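Local coordinates for protein beta-glucosidase (PDB 6JXG) that probably hydrolyses terminal, non-reducing beta-D-glucosyl residues to release beta-D-glucose, as a secreted family 3 glycoside hydrolase of cellulose breakdown, at residues K323-A326 with R327-R331; L352-G356 with Q357-D361. All blocks are in the same frame, centred on the assembly; numbering follows the deposited sequence.

Contact 1 of 2, residues K323-A326 with R327-R331; sequences KQVA and RAIAR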
# COMPACT_ATOMS: atom_id res chain seq x y z
N LYS A 323 -11.48 -1.00 -15.50
CA LYS A 323 -10.25 -0.52 -16.12
C LYS A 323 -10.13 0.99 -16.04
O LYS A 323 -9.06 1.57 -16.25
CB LYS A 323 -10.13 -1.00 -17.57
CG LYS A 323 -11.05 -0.31 -18.55
CD LYS A 323 -10.82 -0.85 -19.95
CE LYS A 323 -11.57 0.11 -20.86
NZ LYS A 323 -11.43 -0.20 -22.28
N GLN A 324 -11.23 1.67 -15.77
CA GLN A 324 -11.22 3.17 -15.83
C GLN A 324 -10.39 3.70 -14.66
O GLN A 324 -9.41 4.49 -14.81
CB GLN A 324 -12.69 3.67 -15.87
CG GLN A 324 -13.28 3.08 -17.18
CD GLN A 324 -14.72 3.46 -17.50
OE1 GLN A 324 -15.36 4.21 -16.79
NE2 GLN A 324 -15.20 2.94 -18.64
N VAL A 325 -10.72 3.21 -13.47
CA VAL A 325 -9.93 3.62 -12.29
C VAL A 325 -8.53 3.05 -12.38
O VAL A 325 -7.61 3.71 -11.97
CB VAL A 325 -10.63 3.27 -10.95
CG1 VAL A 325 -10.65 1.79 -10.69
CG2 VAL A 325 -9.89 3.97 -9.81
N ALA A 326 -8.36 1.86 -12.95
CA ALA A 326 -7.03 1.31 -13.15
C ALA A 326 -6.14 2.26 -14.04
O ALA A 326 -4.99 2.57 -13.71
CB ALA A 326 -7.09 -0.11 -13.67
N ARG A 327 -6.72 2.76 -15.12
CA ARG A 327 -6.02 3.71 -15.96
C ARG A 327 -5.76 5.03 -15.25
O ARG A 327 -4.68 5.61 -15.37
CB ARG A 327 -6.79 3.96 -17.25
CG ARG A 327 -5.94 4.77 -18.25
CD ARG A 327 -6.73 4.93 -19.51
NE ARG A 327 -6.01 5.78 -20.46
CZ ARG A 327 -6.22 5.74 -21.77
NH1 ARG A 327 -7.08 4.88 -22.29
NH2 ARG A 327 -5.56 6.56 -22.57
N ALA A 328 -6.74 5.55 -14.49
CA ALA A 328 -6.57 6.83 -13.86
C ALA A 328 -5.43 6.80 -12.82
O ALA A 328 -4.65 7.75 -12.75
CB ALA A 328 -7.88 7.31 -13.24
N ILE A 329 -5.29 5.70 -12.08
CA ILE A 329 -4.16 5.55 -11.15
C ILE A 329 -2.83 5.28 -11.84
O ILE A 329 -1.80 5.82 -11.40
CB ILE A 329 -4.51 4.48 -10.10
CG1 ILE A 329 -5.68 4.99 -9.23
CG2 ILE A 329 -3.28 4.08 -9.28
CD1 ILE A 329 -6.32 3.99 -8.36
N ALA A 330 -2.81 4.49 -12.91
CA ALA A 330 -1.60 4.27 -13.70
C ALA A 330 -1.11 5.60 -14.24
O ALA A 330 0.08 5.84 -14.30
CB ALA A 330 -1.85 3.35 -14.87
N ARG A 331 -2.04 6.48 -14.57
CA ARG A 331 -1.67 7.81 -15.06
C ARG A 331 -1.27 8.78 -13.95
O ARG A 331 -0.24 9.44 -13.98
CB ARG A 331 -2.89 8.36 -15.87
CG ARG A 331 -2.84 9.79 -16.39
CD ARG A 331 -4.22 10.15 -16.96
NE ARG A 331 -5.06 10.44 -15.82
CZ ARG A 331 -6.38 10.23 -15.65
NH1 ARG A 331 -7.10 9.69 -16.57
NH2 ARG A 331 -7.00 10.65 -14.52
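Lys323, Gln324, Val325 and Ala326 each offer a backbone carbonyl to the amide four residues on, in Arg327, Ala328, Ile329 and Ala330, as alpha-helix geometry demands. The first bond, Arg327 N to Lys323 O, measures 2.9 Å, and that from Ile329 N to Val325 O is 3.1 Å with an N-H...O angle of 166°. Side chains meet at one i to i+4 pair: Val325 and Ile329 run alongside each other in the same direction, and Val325 CG2 touches Ile329 CD1 at 3.9 Å. Ile329 reaches back because its CG1 sits beside the backbone N (chi1 -66°), a position that also brings CG1 to 3.6 Å from Val325 O. Leu86 and Arg90 of helix 84-100 pack on Ile329. Elsewhere the small methyls lie close to the backbone, with Ala330 CB 3.4 Å from Ala326 O. Arg327, its chain stretched out as far as NE, carries its guanidinium off the helix to a salt bridge between NH2 and Asp517 OD1, while Lys323 NZ stays 6.7 Å from Arg327 NH1. Backbone bonds and the Val325-Ile329 pair thus tie successive turns together, while Arg327, its charge probably balanced by Asp517, links the helix to helix 511-519.

Contact 2 of 2, residues L352-G356 with Q357-D361; sequences LAIIG and QDAID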
# COMPACT_ATOMS: atom_id res chain seq x y z
N LEU A 352 11.72 8.36 -33.18
CA LEU A 352 11.77 8.01 -31.76
C LEU A 352 12.30 6.61 -31.62
O LEU A 352 11.75 5.72 -32.23
CB LEU A 352 10.34 8.05 -31.25
CG LEU A 352 9.90 8.63 -29.94
CD1 LEU A 352 10.63 9.87 -29.46
CD2 LEU A 352 8.39 8.90 -30.07
N ALA A 353 13.41 6.42 -30.94
CA ALA A 353 13.89 5.09 -30.62
C ALA A 353 13.20 4.59 -29.33
O ALA A 353 12.99 5.39 -28.38
CB ALA A 353 15.43 5.10 -30.46
N ILE A 354 12.85 3.30 -29.30
CA ILE A 354 12.12 2.67 -28.14
C ILE A 354 13.00 1.52 -27.66
O ILE A 354 13.24 0.54 -28.42
CB ILE A 354 10.68 2.27 -28.52
CG1 ILE A 354 9.91 3.48 -29.03
CG2 ILE A 354 9.96 1.53 -27.38
CD1 ILE A 354 9.52 4.57 -28.05
N ILE A 355 13.58 1.67 -26.46
CA ILE A 355 14.67 0.83 -26.02
C ILE A 355 14.38 0.17 -24.67
O ILE A 355 14.02 0.83 -23.73
CB ILE A 355 16.01 1.65 -25.95
CG1 ILE A 355 16.30 2.27 -27.30
CG2 ILE A 355 17.18 0.81 -25.45
CD1 ILE A 355 17.19 3.47 -27.22
N GLY A 356 14.65 -1.12 -24.56
CA GLY A 356 14.48 -1.85 -23.33
C GLY A 356 13.37 -2.83 -23.42
O GLY A 356 12.35 -2.53 -24.00
N GLN A 357 13.54 -3.98 -22.79
CA GLN A 357 12.51 -5.00 -22.81
C GLN A 357 11.30 -4.56 -22.01
O GLN A 357 10.26 -5.09 -22.23
CB GLN A 357 13.02 -6.34 -22.25
CG GLN A 357 13.45 -6.37 -20.83
CD GLN A 357 13.58 -7.77 -20.31
OE1 GLN A 357 12.72 -8.64 -20.61
NE2 GLN A 357 14.64 -8.02 -19.61
N ASP A 358 11.48 -3.61 -21.08
CA ASP A 358 10.35 -3.03 -20.34
C ASP A 358 9.34 -2.30 -21.24
O ASP A 358 8.26 -1.96 -20.79
CB ASP A 358 10.92 -2.13 -19.17
CG ASP A 358 9.82 -1.43 -18.34
OD1 ASP A 358 9.02 -2.17 -17.74
OD2 ASP A 358 9.82 -0.17 -18.20
N ALA A 359 9.63 -2.08 -22.53
CA ALA A 359 8.74 -1.38 -23.40
C ALA A 359 7.61 -2.24 -23.95
O ALA A 359 6.63 -1.68 -24.46
CB ALA A 359 9.48 -0.80 -24.60
N ILE A 360 7.81 -3.56 -23.90
CA ILE A 360 6.91 -4.56 -24.51
C ILE A 360 6.46 -5.61 -23.53
O ILE A 360 7.12 -5.84 -22.53
CB ILE A 360 7.59 -5.27 -25.70
CG1 ILE A 360 8.86 -5.99 -25.22
CG2 ILE A 360 7.78 -4.26 -26.82
CD1 ILE A 360 9.49 -6.88 -26.26
N ASP A 361 5.31 -6.20 -23.81
CA ASP A 361 4.84 -7.30 -22.98
C ASP A 361 5.85 -8.48 -23.06
O ASP A 361 6.47 -8.72 -24.12
CB ASP A 361 3.48 -7.78 -23.44
CG ASP A 361 2.33 -6.89 -22.92
OD1 ASP A 361 2.56 -6.06 -22.05
OD2 ASP A 361 1.23 -7.08 -23.38
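Ile354, near the end of strand 351-355, meets Ala359 across the turn that follows the strand. From Ile354 CB the side chain forks: CG2, anti to the backbone N, runs forward to Ala359 CB at 3.7 Å, whereas CG1, beside that N (chi1 -57°), diverges with CD1 and makes no contact with residues 357-361, leaving the alanine to CG2 alone. Leu397 of helix 396-406 also packs on this isoleucine. The methyl of Ala359 points toward the strand end and lies 3.4 Å from Gly356 O as well. That same oxygen accepts the Ala359 amide at 3.1 Å; the bond is nearly straight (N-H...O 162°), but the donor stands well above the carbonyl plane. This i to i+3 bond closes the short 3-10 turn of residues 357-359. Gly356 enters the turn with a positive phi of 111°, where a CB would press on the carbonyl oxygen of Ile355. Other parts of the domain take up the polar ends: Gln357 OE1 accepts from Gly377 N, and the buried Asp358 carboxylate from Asn482 ND2 through OD2 and Leu379 N through OD1. Strand, glycine and 3-10 turn form a C-terminal strand-end loop of a mostly parallel sheet, in the alpha/beta sandwich of the family 3 C-terminal domain.

Overall arrangement
Contact 1 precedes contact 2 along the chain, and their centres lie 21 Å apart, with the nearest atoms about 12 Å from each other, so neither touches the other directly. Residues 323-331 form most of helix 323-332, which is followed after two residues by strand 335-339, an outermost strand of the mixed six-stranded sheet. Residues 352-361 leave strand 351-355 of that same sheet, where it runs between strands 431-438 and 410-414. The helix also packs against helix 84-100 of the TIM-barrel-like N-terminal region and against helix 511-519. Contact 1 thus joins the N-terminal region to the sheet domain, whereas contact 2 belongs to the interior of the C-terminal domain itself.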